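Local coordinates for envelopment polyprotein (Bovine Schmallenberg virus BH80/Germany/2011, PDB 7A56) that probably drives fusion of the viral envelope with host membranes during orthobunyavirus entry, as a class II fusion glycoprotein captured in its postfusion conformation, at residues P80-N83 and G84-A87; I204-H208 and E209-S213; P21-E24 and N25-A29. All coordinates share one frame; numbering follows the deposited sequence.

Interaction 1 (P80-N83 and G84-A87); sequences PAIN and GLSA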
ATOM      1  N   PRO A  80     -17.583  12.951  -6.309  1.00 18.44           N
ATOM      2  CA  PRO A  80     -16.368  12.354  -5.698  1.00 20.10           C
ATOM      3  C   PRO A  80     -16.052  12.976  -4.363  1.00 21.64           C
ATOM      4  O   PRO A  80     -16.149  14.199  -4.208  1.00 21.93           O
ATOM      5  CB  PRO A  80     -15.262  12.676  -6.713  1.00 21.01           C
ATOM      6  CG  PRO A  80     -16.043  12.721  -8.058  1.00 19.31           C
ATOM      7  CD  PRO A  80     -17.350  13.410  -7.703  1.00 17.04           C
ATOM      8  N   ALA A  81     -15.576  12.141  -3.416  1.00 21.26           N
ATOM      9  CA  ALA A  81     -15.153  12.665  -2.115  1.00 22.17           C
ATOM     10  C   ALA A  81     -13.762  13.250  -2.327  1.00 23.47           C
ATOM     11  O   ALA A  81     -12.750  12.602  -2.055  1.00 22.25           O
ATOM     12  CB  ALA A  81     -15.160  11.578  -1.043  1.00 20.36           C
ATOM     13  N   ILE A  82     -13.723  14.483  -2.865  1.00 21.95           N
ATOM     14  CA  ILE A  82     -12.480  15.171  -3.214  1.00 22.79           C
ATOM     15  C   ILE A  82     -12.464  16.516  -2.508  1.00 23.24           C
ATOM     16  O   ILE A  82     -13.431  17.262  -2.571  1.00 22.23           O
ATOM     17  CB  ILE A  82     -12.318  15.346  -4.743  1.00 24.34           C
ATOM     18  CG1 ILE A  82     -12.001  13.990  -5.359  1.00 21.70           C
ATOM     19  CG2 ILE A  82     -11.197  16.394  -5.077  1.00 24.51           C
ATOM     20  CD1 ILE A  82     -11.978  13.967  -6.921  1.00 23.68           C
ATOM     21  N   ASN A  83     -11.362  16.823  -1.827  1.00 19.58           N
ATOM     22  CA  ASN A  83     -11.279  18.076  -1.058  1.00 22.21           C
ATOM     23  C   ASN A  83     -11.523  19.334  -1.909  1.00 26.04           C
ATOM     24  O   ASN A  83     -10.800  19.602  -2.870  1.00 25.82           O
ATOM     25  CB  ASN A  83      -9.891  18.129  -0.399  1.00 24.46           C
ATOM     26  CG  ASN A  83      -9.763  19.300   0.544  1.00 31.66           C
ATOM     27  OD1 ASN A  83     -10.277  19.291   1.652  1.00 27.38           O
ATOM     28  ND2 ASN A  83      -9.092  20.319   0.090  1.00 36.58           N
ATOM     29  N   GLY A  84     -12.497  20.163  -1.496  1.00 23.30           N
ATOM     30  CA  GLY A  84     -12.831  21.401  -2.165  1.00 24.36           C
ATOM     31  C   GLY A  84     -13.887  21.280  -3.265  1.00 22.43           C
ATOM     32  O   GLY A  84     -14.371  22.300  -3.742  1.00 27.67           O
ATOM     33  N   LEU A  85     -14.200  20.088  -3.725  1.00 22.21           N
ATOM     34  CA  LEU A  85     -15.085  19.961  -4.900  1.00 22.57           C
ATOM     35  C   LEU A  85     -16.540  20.219  -4.541  1.00 23.90           C
ATOM     36  O   LEU A  85     -17.002  19.844  -3.462  1.00 24.67           O
ATOM     37  CB  LEU A  85     -14.952  18.546  -5.485  1.00 23.12           C
ATOM     38  CG  LEU A  85     -15.552  18.275  -6.891  1.00 23.00           C
ATOM     39  CD1 LEU A  85     -14.854  19.064  -7.929  1.00 22.52           C
ATOM     40  CD2 LEU A  85     -15.352  16.757  -7.163  1.00 20.67           C
ATOM     41  N   SER A  86     -17.302  20.779  -5.493  1.00 21.98           N
ATOM     42  CA  SER A  86     -18.736  20.954  -5.236  1.00 22.66           C
ATOM     43  C   SER A  86     -19.532  20.796  -6.530  1.00 23.25           C
ATOM     44  O   SER A  86     -18.998  20.918  -7.647  1.00 25.25           O
ATOM     45  CB  SER A  86     -19.067  22.311  -4.576  1.00 23.11           C
ATOM     46  OG  SER A  86     -18.765  23.467  -5.347  1.00 27.33           O
ATOM     47  N   ALA A  87     -20.844  20.522  -6.360  1.00 22.27           N
ATOM     48  CA  ALA A  87     -21.792  20.279  -7.458  1.00 23.34           C
ATOM     49  C   ALA A  87     -23.008  21.164  -7.246  1.00 23.63           C
ATOM     50  O   ALA A  87     -23.385  21.412  -6.092  1.00 27.46           O
ATOM     51  CB  ALA A  87     -22.287  18.798  -7.487  1.00 22.68           C
TER
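The backbone N of Leu85 donates to the carbonyl oxygen of Ile82 across 3.1 Å, closing a four-residue turn. The bond is nearly straight at the hydrogen, at 166°, although the donor sits above the carbonyl plane of Ile82 rather than within it. At the corner, Gly84 takes a positive phi of 90°, a shape in which a beta carbon would collide with the carbonyl oxygen of Asn83.

Leu85 folds back over the residues that lead into the corner. With its CG anti to the backbone N (chi1 -167°), the side chain turns back toward Pro80, and its CD2 methyl lies over one face of the Pro80 ring, 3.9 Å from Pro80 CD. The same methyl meets the root of Ile82, 4.1 Å from its CB, so a single branch makes both apolar contacts. Val217 of the second subunit packs on Pro80 and Ile82, and Leu218 of that subunit on Leu85, which places this apolar patch at a subunit interface. The CB bond of Asn83 leads away from 84-87, and its OD1 accepts from Val109 N of strand 98-134.

The arrangement is a type II beta turn with glycine at its third position, preceded by an inverse gamma turn centred on Ala81. It carries the chain from strand 70-80 to strand 86-92, which pair with different neighbours, as an inter-sheet connection.

Interaction 2 (I204-H208 and E209-S213); sequences ITMAH and ESFCS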
ATOM      1  N   ILE A 204     -24.115  21.303   2.846  1.00 22.67           N
ATOM      2  CA  ILE A 204     -25.190  21.820   1.990  1.00 22.29           C
ATOM      3  C   ILE A 204     -25.003  23.322   1.930  1.00 24.47           C
ATOM      4  O   ILE A 204     -25.155  24.025   2.940  1.00 26.25           O
ATOM      5  CB  ILE A 204     -26.577  21.481   2.558  1.00 25.16           C
ATOM      6  CG1 ILE A 204     -26.719  19.983   2.807  1.00 26.34           C
ATOM      7  CG2 ILE A 204     -27.739  21.952   1.572  1.00 22.50           C
ATOM      8  CD1 ILE A 204     -26.598  19.149   1.543  1.00 26.27           C
ATOM      9  N   THR A 205     -24.731  23.847   0.748  1.00 25.67           N
ATOM     10  CA  THR A 205     -24.440  25.268   0.626  1.00 29.41           C
ATOM     11  C   THR A 205     -25.610  25.956  -0.083  1.00 31.23           C
ATOM     12  O   THR A 205     -25.975  25.600  -1.219  1.00 30.74           O
ATOM     13  CB  THR A 205     -23.113  25.461  -0.097  1.00 31.15           C
ATOM     14  OG1 THR A 205     -22.070  24.960   0.761  1.00 30.75           O
ATOM     15  CG2 THR A 205     -22.817  26.950  -0.436  1.00 32.82           C
ATOM     16  N   MET A 206     -26.255  26.867   0.632  1.00 35.71           N
ATOM     17  CA  MET A 206     -27.304  27.708   0.086  1.00 41.57           C
ATOM     18  C   MET A 206     -26.803  29.143   0.174  1.00 48.06           C
ATOM     19  O   MET A 206     -25.693  29.407   0.657  1.00 55.28           O
ATOM     20  CB  MET A 206     -28.636  27.467   0.813  1.00 41.06           C
ATOM     21  CG  MET A 206     -29.311  26.083   0.432  1.00 40.09           C
ATOM     22  SD  MET A 206     -31.004  26.071   1.118  1.00 48.06           S
ATOM     23  CE  MET A 206     -30.478  26.063   2.881  1.00 47.98           C
ATOM     24  N   ALA A 207     -27.579  30.062  -0.347  1.00 46.99           N
ATOM     25  CA  ALA A 207     -27.135  31.453  -0.433  1.00 51.88           C
ATOM     26  C   ALA A 207     -26.676  31.986   0.928  1.00 56.76           C
ATOM     27  O   ALA A 207     -27.430  31.979   1.908  1.00 62.95           O
ATOM     28  CB  ALA A 207     -28.270  32.319  -0.987  1.00 49.12           C
ATOM     29  N   HIS A 208     -25.431  32.424   0.984  1.00 56.67           N
ATOM     30  CA  HIS A 208     -24.822  32.941   2.208  1.00 59.13           C
ATOM     31  C   HIS A 208     -25.056  32.108   3.474  1.00 60.02           C
ATOM     32  O   HIS A 208     -24.970  32.647   4.589  1.00 62.56           O
ATOM     33  CB  HIS A 208     -25.308  34.366   2.486  1.00 60.90           C
ATOM     34  CG  HIS A 208     -25.078  35.315   1.350  1.00 64.25           C
ATOM     35  ND1 HIS A 208     -23.819  35.747   0.979  1.00 64.48           N
ATOM     36  CD2 HIS A 208     -25.950  35.919   0.504  1.00 63.84           C
ATOM     37  CE1 HIS A 208     -23.924  36.570  -0.050  1.00 65.35           C
ATOM     38  NE2 HIS A 208     -25.208  36.698  -0.352  1.00 65.87           N
ATOM     39  N   GLU A 209     -25.370  30.817   3.344  1.00 53.53           N
ATOM     40  CA  GLU A 209     -25.291  29.978   4.535  1.00 50.29           C
ATOM     41  C   GLU A 209     -24.931  28.557   4.133  1.00 37.61           C
ATOM     42  O   GLU A 209     -25.446  28.029   3.139  1.00 33.65           O
ATOM     43  CB  GLU A 209     -26.607  30.006   5.336  1.00 56.49           C
ATOM     44  CG  GLU A 209     -26.395  29.570   6.813  1.00 66.04           C
ATOM     45  CD  GLU A 209     -27.510  30.060   7.771  1.00 63.31           C
ATOM     46  OE1 GLU A 209     -28.603  30.440   7.253  1.00 64.29           O
ATOM     47  OE2 GLU A 209     -27.262  30.062   9.036  1.00 61.66           O
ATOM     48  N   SER A 210     -24.054  27.929   4.908  1.00 32.42           N
ATOM     49  CA  SER A 210     -23.735  26.527   4.684  1.00 30.26           C
ATOM     50  C   SER A 210     -24.070  25.692   5.925  1.00 29.54           C
ATOM     51  O   SER A 210     -24.102  26.204   7.044  1.00 35.47           O
ATOM     52  CB  SER A 210     -22.233  26.349   4.304  1.00 32.10           C
ATOM     53  OG  SER A 210     -22.017  26.580   2.911  1.00 31.89           O
ATOM     54  N   PHE A 211     -24.391  24.420   5.704  1.00 28.17           N
ATOM     55  CA  PHE A 211     -24.732  23.478   6.764  1.00 28.91           C
ATOM     56  C   PHE A 211     -23.881  22.232   6.610  1.00 25.86           C
ATOM     57  O   PHE A 211     -24.003  21.505   5.619  1.00 27.55           O
ATOM     58  CB  PHE A 211     -26.233  23.149   6.717  1.00 27.84           C
ATOM     59  CG  PHE A 211     -27.087  24.362   6.933  1.00 29.90           C
ATOM     60  CD1 PHE A 211     -27.407  24.788   8.225  1.00 30.29           C
ATOM     61  CD2 PHE A 211     -27.511  25.132   5.852  1.00 29.83           C
ATOM     62  CE1 PHE A 211     -28.153  25.929   8.422  1.00 34.60           C
ATOM     63  CE2 PHE A 211     -28.287  26.267   6.047  1.00 33.44           C
ATOM     64  CZ  PHE A 211     -28.594  26.680   7.336  1.00 33.98           C
ATOM     65  N   CYS A 212     -23.008  21.979   7.587  1.00 28.96           N
ATOM     66  CA  CYS A 212     -21.916  21.050   7.377  1.00 27.67           C
ATOM     67  C   CYS A 212     -21.899  19.945   8.419  1.00 26.86           C
ATOM     68  O   CYS A 212     -22.374  20.125   9.534  1.00 27.81           O
ATOM     69  CB  CYS A 212     -20.552  21.767   7.447  1.00 31.48           C
ATOM     70  SG  CYS A 212     -20.442  23.098   6.257  1.00 33.79           S
ATOM     71  N   SER A 213     -21.323  18.817   8.049  1.00 29.05           N
ATOM     72  CA  SER A 213     -21.128  17.750   9.032  1.00 29.20           C
ATOM     73  C   SER A 213     -20.026  16.814   8.565  1.00 27.64           C
ATOM     74  O   SER A 213     -19.858  16.581   7.349  1.00 27.11           O
ATOM     75  CB  SER A 213     -22.452  16.965   9.209  1.00 32.68           C
ATOM     76  OG  SER A 213     -22.238  15.878  10.088  1.00 35.53           O
TER
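Four backbone hydrogen bonds join Ile204 to Phe211 and Met206 to Glu209 in two antiparallel hydrogen-bonded pairs. Ile204 N reaches Phe211 O at 2.8 Å, and Phe211 N returns to Ile204 O at 2.9 Å. Nearer the turn, Met206 N lies 2.9 Å from Glu209 O, almost in line with that carbonyl (C=O...N angle 171°), whereas Glu209 N approaches Met206 O at 3.1 Å from well above the carbonyl plane. Between the two pairs, the alpha carbon of Ser210 adds a CA-H...O contact to Ile204 O at 3.4 Å.

The side-chain polar contact belongs to the non-hydrogen-bonded pair between them. Thr205 OG1 and Ser210 OG share a hydrogen bond of 2.7 Å on the sheet face opposite Met206 and Phe211. Beyond the segments, the extended Glu209 forms a salt bridge through OE2 with Lys47.

Apolar packing occupies the other face. A bend at the last torsion of Met206 (chi3 -66°) carries its CE to Phe211 CE2, at 3.9 Å and oblique to the ring. Helix 23-40 lies over this face, with Ile34 against Met206 and Ala35 and Thr39 against Phe211.

A covalent link, the Cys203-Cys212 disulfide, also ties the two strands together. Ala207 and the exposed His208 form the corner, where His208 adopts a positive phi of 46°. The whole is a two-residue beta hairpin closed by a type II turn, linking strand 197-206 to strand 209-214.

Interaction 3 (P21-E24 and N25-A29); sequences PDIE and NYIAA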
ATOM      1  N   PRO A  21     -48.133  33.883  -2.143  1.00 92.91           N
ATOM      2  CA  PRO A  21     -46.847  34.577  -1.961  1.00 86.60           C
ATOM      3  C   PRO A  21     -46.154  34.906  -3.282  1.00 80.95           C
ATOM      4  O   PRO A  21     -46.132  34.098  -4.217  1.00 78.07           O
ATOM      5  CB  PRO A  21     -46.015  33.581  -1.134  1.00 86.97           C
ATOM      6  CG  PRO A  21     -46.594  32.252  -1.430  1.00 87.69           C
ATOM      7  CD  PRO A  21     -48.079  32.500  -1.623  1.00 89.88           C
ATOM      8  N   ASP A  22     -45.558  36.099  -3.338  1.00 79.38           N
ATOM      9  CA  ASP A  22     -44.581  36.436  -4.368  1.00 77.79           C
ATOM     10  C   ASP A  22     -43.391  35.465  -4.339  1.00 73.04           C
ATOM     11  O   ASP A  22     -43.248  34.622  -3.448  1.00 72.54           O
ATOM     12  CB  ASP A  22     -44.061  37.853  -4.162  1.00 82.75           C
ATOM     13  CG  ASP A  22     -43.321  38.008  -2.837  1.00 86.10           C
ATOM     14  OD1 ASP A  22     -42.136  37.660  -2.771  1.00 85.32           O
ATOM     15  OD2 ASP A  22     -43.918  38.465  -1.844  1.00 92.85           O
ATOM     16  N   ILE A  23     -42.499  35.635  -5.317  1.00 72.56           N
ATOM     17  CA  ILE A  23     -41.363  34.726  -5.474  1.00 69.97           C
ATOM     18  C   ILE A  23     -40.364  34.904  -4.340  1.00 67.41           C
ATOM     19  O   ILE A  23     -39.815  33.926  -3.820  1.00 64.87           O
ATOM     20  CB  ILE A  23     -40.724  34.943  -6.856  1.00 71.31           C
ATOM     21  CG1 ILE A  23     -41.333  33.980  -7.858  1.00 70.58           C
ATOM     22  CG2 ILE A  23     -39.252  34.727  -6.827  1.00 71.88           C
ATOM     23  CD1 ILE A  23     -41.062  32.555  -7.526  1.00 68.21           C
ATOM     24  N   GLU A  24     -40.113  36.150  -3.938  1.00 66.24           N
ATOM     25  CA  GLU A  24     -39.172  36.420  -2.859  1.00 64.14           C
ATOM     26  C   GLU A  24     -39.526  35.655  -1.587  1.00 58.64           C
ATOM     27  O   GLU A  24     -38.667  34.982  -1.002  1.00 54.93           O
ATOM     28  CB  GLU A  24     -39.110  37.921  -2.564  1.00 68.45           C
ATOM     29  CG  GLU A  24     -38.089  38.278  -1.462  1.00 71.43           C
ATOM     30  CD  GLU A  24     -38.577  39.384  -0.518  1.00 76.04           C
ATOM     31  OE1 GLU A  24     -38.142  39.414   0.668  1.00 77.46           O
ATOM     32  OE2 GLU A  24     -39.401  40.222  -0.974  1.00 77.89           O
ATOM     33  N   ASN A  25     -40.764  35.791  -1.104  1.00 56.05           N
ATOM     34  CA  ASN A  25     -41.095  35.147   0.163  1.00 55.99           C
ATOM     35  C   ASN A  25     -41.265  33.644  -0.005  1.00 52.60           C
ATOM     36  O   ASN A  25     -41.054  32.897   0.951  1.00 52.09           O
ATOM     37  CB  ASN A  25     -42.360  35.768   0.796  1.00 55.79           C
ATOM     38  CG  ASN A  25     -42.032  36.887   1.809  1.00 57.91           C
ATOM     39  OD1 ASN A  25     -41.765  36.658   3.028  1.00 55.99           O
ATOM     40  ND2 ASN A  25     -42.056  38.115   1.303  1.00 60.14           N
ATOM     41  N   TYR A  26     -41.640  33.180  -1.196  1.00 51.03           N
ATOM     42  CA  TYR A  26     -41.675  31.741  -1.440  1.00 47.66           C
ATOM     43  C   TYR A  26     -40.270  31.125  -1.324  1.00 44.78           C
ATOM     44  O   TYR A  26     -40.065  30.117  -0.627  1.00 42.51           O
ATOM     45  CB  TYR A  26     -42.309  31.501  -2.806  1.00 50.30           C
ATOM     46  CG  TYR A  26     -42.632  30.061  -3.119  1.00 52.79           C
ATOM     47  CD1 TYR A  26     -43.366  29.279  -2.234  1.00 53.12           C
ATOM     48  CD2 TYR A  26     -42.222  29.487  -4.314  1.00 52.01           C
ATOM     49  CE1 TYR A  26     -43.669  27.960  -2.528  1.00 53.89           C
ATOM     50  CE2 TYR A  26     -42.528  28.153  -4.622  1.00 51.41           C
ATOM     51  CZ  TYR A  26     -43.250  27.407  -3.726  1.00 50.28           C
ATOM     52  OH  TYR A  26     -43.557  26.121  -4.028  1.00 48.89           O
ATOM     53  N   ILE A  27     -39.278  31.743  -1.968  1.00 42.39           N
ATOM     54  CA  ILE A  27     -37.919  31.244  -1.853  1.00 43.61           C
ATOM     55  C   ILE A  27     -37.414  31.372  -0.426  1.00 41.53           C
ATOM     56  O   ILE A  27     -36.724  30.479   0.073  1.00 39.50           O
ATOM     57  CB  ILE A  27     -37.014  31.986  -2.841  1.00 45.70           C
ATOM     58  CG1 ILE A  27     -37.491  31.714  -4.262  1.00 46.01           C
ATOM     59  CG2 ILE A  27     -35.544  31.579  -2.646  1.00 45.63           C
ATOM     60  CD1 ILE A  27     -36.974  32.759  -5.209  1.00 47.10           C
ATOM     61  N   ALA A  28     -37.712  32.490   0.250  1.00 40.07           N
ATOM     62  CA  ALA A  28     -37.252  32.626   1.635  1.00 41.87           C
ATOM     63  C   ALA A  28     -37.827  31.522   2.499  1.00 43.16           C
ATOM     64  O   ALA A  28     -37.129  30.950   3.340  1.00 42.28           O
ATOM     65  CB  ALA A  28     -37.643  33.984   2.228  1.00 41.49           C
ATOM     66  N   ALA A  29     -39.105  31.200   2.287  1.00 44.28           N
ATOM     67  CA  ALA A  29     -39.734  30.125   3.046  1.00 46.68           C
ATOM     68  C   ALA A  29     -39.060  28.783   2.789  1.00 39.73           C
ATOM     69  O   ALA A  29     -38.839  28.004   3.720  1.00 37.18           O
ATOM     70  CB  ALA A  29     -41.207  30.037   2.700  1.00 43.41           C
TER
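The Asp22 carboxylate and the Asn25 amide cross with their planes 75° apart. Asp22 OD2 stays 3.7 Å from Asn25 ND2, while OD1 receives the backbone N of Asn25 from above the carboxylate plane at 2.9 Å. The Glu24 side chain runs beside that of Asn25 and points the same way, its carboxylate turned 41° from the amide. The Tyr26 ring is approached obliquely by Pro21, whose CG lies 4.5 Å from Tyr26 CD1; Met93 and Phe345 also pack against this tyrosine.

Asp22 is thus the N-cap of helix 23-40: its CG is swung between the backbone N and the carbonyl carbon (chi1 63°), which turns OD1 back toward the N-H of Asn25. Its own carbonyl begins the helical bonding, accepting from Tyr26 N at 3.1 Å. The next i to i+4 bonds run from Ile27 N to Ile23 O and from Ala28 N to Glu24 O, each 2.9 Å.

One turn apart, the branch methyl Ile23 CG2 meets Ile27 CD1, the end of the longer arm, at 3.4 Å, tighter than usual for carbons. Both isoleucines pack on Leu99 of strand 98-134, whereas Asp22, Glu24 and Asn25 lie on the exposed side.

In the fold
Interaction 3 comes first along the chain and starts helix 23-40. Interaction 1 then turns strand 70-80 into strand 86-92, and interaction 2 closes the hairpin of strands 197-206 and 209-214. Each joins adjoining residues, so the three follow in series and none encloses or crosses another. Strand 98-134 is common to all: its residues Leu99 and Phe100 pack against the start of the helix, and it bonds to the turn at 84-85 and pairs with strand 197-206. Later turns of the helix lie over the hairpin. The centres of interactions 1 and 2 are about 14 Å apart, those of 2 and 3 about 19 Å, and no two of the contacts touch directly.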